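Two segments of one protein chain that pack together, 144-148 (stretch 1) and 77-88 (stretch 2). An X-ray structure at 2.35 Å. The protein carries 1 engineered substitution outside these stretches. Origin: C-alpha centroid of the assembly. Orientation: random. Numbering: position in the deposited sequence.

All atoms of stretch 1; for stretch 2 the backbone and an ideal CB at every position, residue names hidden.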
# COMPACT_ATOMS: atom_id res chain seq x y z
N GLY A 144 -6.31 -16.86 6.88
CA GLY A 144 -6.61 -16.10 5.66
C GLY A 144 -6.63 -14.59 5.80
O GLY A 144 -6.08 -14.03 6.77
N TRP A 145 -7.26 -13.92 4.85
CA TRP A 145 -7.42 -12.46 4.88
C TRP A 145 -8.59 -12.04 5.77
O TRP A 145 -9.61 -12.73 5.86
CB TRP A 145 -7.58 -11.91 3.46
CG TRP A 145 -6.36 -12.15 2.63
CD1 TRP A 145 -6.07 -13.28 1.91
CD2 TRP A 145 -5.26 -11.25 2.44
NE1 TRP A 145 -4.85 -13.13 1.29
CE2 TRP A 145 -4.34 -11.90 1.59
CE3 TRP A 145 -4.97 -9.96 2.90
CZ2 TRP A 145 -3.14 -11.30 1.19
CZ3 TRP A 145 -3.77 -9.36 2.51
CH2 TRP A 145 -2.87 -10.03 1.66
N GLN A 146 -8.43 -10.89 6.44
CA GLN A 146 -9.45 -10.37 7.36
C GLN A 146 -9.53 -8.85 7.35
O GLN A 146 -8.53 -8.16 7.15
CB GLN A 146 -9.21 -10.88 8.78
CG GLN A 146 -7.90 -10.41 9.41
CD GLN A 146 -7.85 -10.63 10.91
OE1 GLN A 146 -8.26 -11.68 11.41
NE2 GLN A 146 -7.34 -9.64 11.63
N LEU A 147 -10.74 -8.33 7.58
CA LEU A 147 -10.96 -6.89 7.61
C LEU A 147 -10.63 -6.32 8.98
O LEU A 147 -11.04 -6.87 10.00
CB LEU A 147 -12.40 -6.54 7.21
CG LEU A 147 -12.87 -5.08 7.29
CD1 LEU A 147 -12.06 -4.14 6.40
CD2 LEU A 147 -14.36 -4.99 6.97
N ALA A 148 -9.87 -5.24 8.99
CA ALA A 148 -9.53 -4.51 10.20
C ALA A 148 -9.83 -3.03 9.99
O ALA A 148 -9.81 -2.54 8.86
CB ALA A 148 -8.07 -4.72 10.56
N UNK A 77 -0.05 -12.65 -6.30
CA UNK A 77 -0.41 -13.78 -5.43
C UNK A 77 -1.32 -13.34 -4.29
O UNK A 77 -2.29 -14.03 -3.99
CB UNK A 77 0.85 -14.44 -4.86
N UNK A 78 -1.01 -12.19 -3.69
CA UNK A 78 -1.82 -11.63 -2.62
C UNK A 78 -3.24 -11.34 -3.09
O UNK A 78 -4.21 -11.72 -2.44
CB UNK A 78 -1.17 -10.35 -2.08
N UNK A 79 -3.33 -10.67 -4.24
CA UNK A 79 -4.63 -10.35 -4.81
C UNK A 79 -5.42 -11.58 -5.23
O UNK A 79 -6.65 -11.60 -5.08
CB UNK A 79 -4.45 -9.42 -6.02
N UNK A 80 -4.72 -12.60 -5.73
CA UNK A 80 -5.36 -13.86 -6.13
C UNK A 80 -5.98 -14.55 -4.92
O UNK A 80 -7.07 -15.13 -5.01
CB UNK A 80 -4.35 -14.79 -6.81
N UNK A 81 -5.27 -14.48 -3.79
CA UNK A 81 -5.81 -14.99 -2.52
C UNK A 81 -7.04 -14.21 -2.09
O UNK A 81 -8.06 -14.81 -1.73
CB UNK A 81 -4.75 -14.93 -1.42
N UNK A 82 -6.96 -12.88 -2.16
CA UNK A 82 -8.07 -11.99 -1.82
C UNK A 82 -9.38 -12.30 -2.54
O UNK A 82 -10.44 -12.33 -1.91
CB UNK A 82 -7.67 -10.55 -2.13
N UNK A 83 -9.30 -12.52 -3.85
CA UNK A 83 -10.46 -12.79 -4.69
C UNK A 83 -11.19 -14.06 -4.28
O UNK A 83 -12.39 -14.20 -4.54
CB UNK A 83 -10.03 -12.89 -6.16
N UNK A 84 -10.46 -14.97 -3.65
CA UNK A 84 -11.03 -16.22 -3.15
C UNK A 84 -11.67 -16.06 -1.76
O UNK A 84 -12.09 -17.04 -1.15
CB UNK A 84 -9.94 -17.30 -3.10
N UNK A 85 -11.74 -14.82 -1.27
CA UNK A 85 -12.37 -14.53 0.03
C UNK A 85 -13.66 -13.73 -0.15
O UNK A 85 -14.04 -13.36 -1.27
CB UNK A 85 -11.40 -13.76 0.93
N UNK A 86 -14.33 -13.46 0.97
CA UNK A 86 -15.54 -12.63 0.99
C UNK A 86 -15.27 -11.21 0.47
O UNK A 86 -16.19 -10.51 0.05
CB UNK A 86 -16.10 -12.56 2.41
N UNK A 87 -14.00 -10.81 0.49
CA UNK A 87 -13.61 -9.45 0.14
C UNK A 87 -13.43 -9.24 -1.36
O UNK A 87 -13.42 -8.09 -1.82
CB UNK A 87 -12.31 -9.09 0.86
N UNK A 88 -13.31 -10.34 -2.10
CA UNK A 88 -13.08 -10.29 -3.54
C UNK A 88 -14.18 -9.62 -4.34
O UNK A 88 -13.92 -9.03 -5.39
CB UNK A 88 -12.89 -11.71 -4.07

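Stretch 1 presents one dominant feature, the indole of Trp145, and the helix of stretch 2 crosses its strand at 83°, nearly perpendicular. Position 77 lies out of reach, with nothing of stretch 1 near its CB, so the contact sets no preference; it is Leu77.

At position 78 the CA-to-CB bond points sideways, yet the ideal CB is already 3.9 Å from Trp145 CZ2. A small side chain, or a longer one that turns off the ring, would suit. The residue is Ser78, whose CB packs on the indole while its OG bonds elsewhere in the structure. Positions 79 and 80 point away from the strand and are free of its demands; they hold Leu79 and Gln80.

Position 81 points toward stretch 1, and its ideal CB sits a tight 3.3 Å from Trp145 NE1. That nitrogen is a donor in need of an acceptor, so Asp, Glu, Asn or Gln would all be reasonable, provided the chain can bring an oxygen to the indole edge. Glu81 does so with chi2 at -171° (t): CG and CD pass outside the edge, farther from the nitrogen than CB, and the carboxylate sets OE2 back beside it. Trp145 NE1 donates to Glu81 OE2 at 3.0 Å, with the carboxylate oxygen at the indole edge, near the ring plane. This is the one hydrogen bond between the stretches.

Position 82 points sideways, its ideal CB 5.1 Å from Trp145 NE1, leaving room for a branched apolar group to reach over the indole. Leu82 fills it, with CG over one ring face, 4.4 Å from Trp145 CD2. Its chi1 of -113° lies between wells.

Positions 83 and 84 are out of reach, so polar residues are acceptable. Ser83 returns its OG to Gln80 O at 2.7 Å; Lys84 leaves stretch 1 alone.

Position 85 has left the helix and points toward Trp145, its ideal CB 4.9 Å from Trp145 CB. A short side chain such as Val, Thr or Ala fits. Thr85 uses both branches: CG2 approaches Trp145 CD1 at 4.2 Å, while OG1 donates to Leu82 O at 2.6 Å and accepts from the backbone N of residue 87 at 3.1 Å, bracing the turn.

At position 86 CA-to-CB points sideways, with nothing of stretch 1 within 5.5 Å of the ideal CB, so a polar residue is natural; it is Glu86, whose end comes nearer to the strand without touching it.

Position 87 points toward the strand but finds nothing within 5.5 Å of its ideal CB, a gap that calls for a long apolar or aromatic side chain. Phe87 spans it: CE1 lies 3.4 Å from Trp145 O, which sits at the ring edge, and CE2 packs 3.7 Å from Leu147 CB.

Position 88 is out of reach, but its ideal CB would clash with Ser83 O at 2.6 Å, so glycine fits best, and Gly88 it is.

Stretch 2, residues 77-88: LSLQELSKTEFG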
# COMPACT_ATOMS: atom_id res chain seq x y z
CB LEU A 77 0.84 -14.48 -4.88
CG LEU A 77 1.83 -15.04 -5.91
CD1 LEU A 77 2.99 -15.77 -5.25
CD2 LEU A 77 1.13 -15.94 -6.93
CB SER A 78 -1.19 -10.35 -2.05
OG SER A 78 -0.05 -10.66 -1.26
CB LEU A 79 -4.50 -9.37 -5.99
CG LEU A 79 -3.91 -7.99 -5.66
CD1 LEU A 79 -3.58 -7.23 -6.94
CD2 LEU A 79 -4.85 -7.14 -4.76
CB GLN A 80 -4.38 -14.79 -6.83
CG GLN A 80 -4.03 -14.42 -8.26
CD GLN A 80 -3.03 -15.39 -8.90
OE1 GLN A 80 -2.60 -15.21 -10.04
NE2 GLN A 80 -2.66 -16.43 -8.15
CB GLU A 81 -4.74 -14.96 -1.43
CG GLU A 81 -3.58 -15.91 -1.66
CD GLU A 81 -2.66 -16.01 -0.46
OE1 GLU A 81 -1.82 -16.93 -0.42
OE2 GLU A 81 -2.78 -15.17 0.46
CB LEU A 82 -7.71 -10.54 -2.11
CG LEU A 82 -7.57 -9.58 -0.94
CD1 LEU A 82 -6.99 -8.26 -1.44
CD2 LEU A 82 -8.90 -9.35 -0.22
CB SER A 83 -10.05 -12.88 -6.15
OG SER A 83 -9.10 -13.91 -6.32
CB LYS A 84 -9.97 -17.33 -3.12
CG LYS A 84 -9.26 -17.60 -4.46
CD LYS A 84 -10.25 -17.85 -5.61
CE LYS A 84 -9.63 -18.69 -6.73
NZ LYS A 84 -10.14 -20.10 -6.70
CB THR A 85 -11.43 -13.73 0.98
OG1 THR A 85 -11.35 -12.37 0.56
CG2 THR A 85 -10.02 -14.33 1.02
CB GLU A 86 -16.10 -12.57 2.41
CG GLU A 86 -15.09 -12.15 3.47
CD GLU A 86 -15.65 -12.15 4.88
OE1 GLU A 86 -16.82 -11.77 5.07
OE2 GLU A 86 -14.89 -12.52 5.80
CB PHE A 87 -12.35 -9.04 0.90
CG PHE A 87 -12.43 -9.28 2.38
CD1 PHE A 87 -11.56 -10.18 3.00
CD2 PHE A 87 -13.37 -8.61 3.16
CE1 PHE A 87 -11.63 -10.40 4.36
CE2 PHE A 87 -13.45 -8.84 4.51
CZ PHE A 87 -12.58 -9.73 5.12
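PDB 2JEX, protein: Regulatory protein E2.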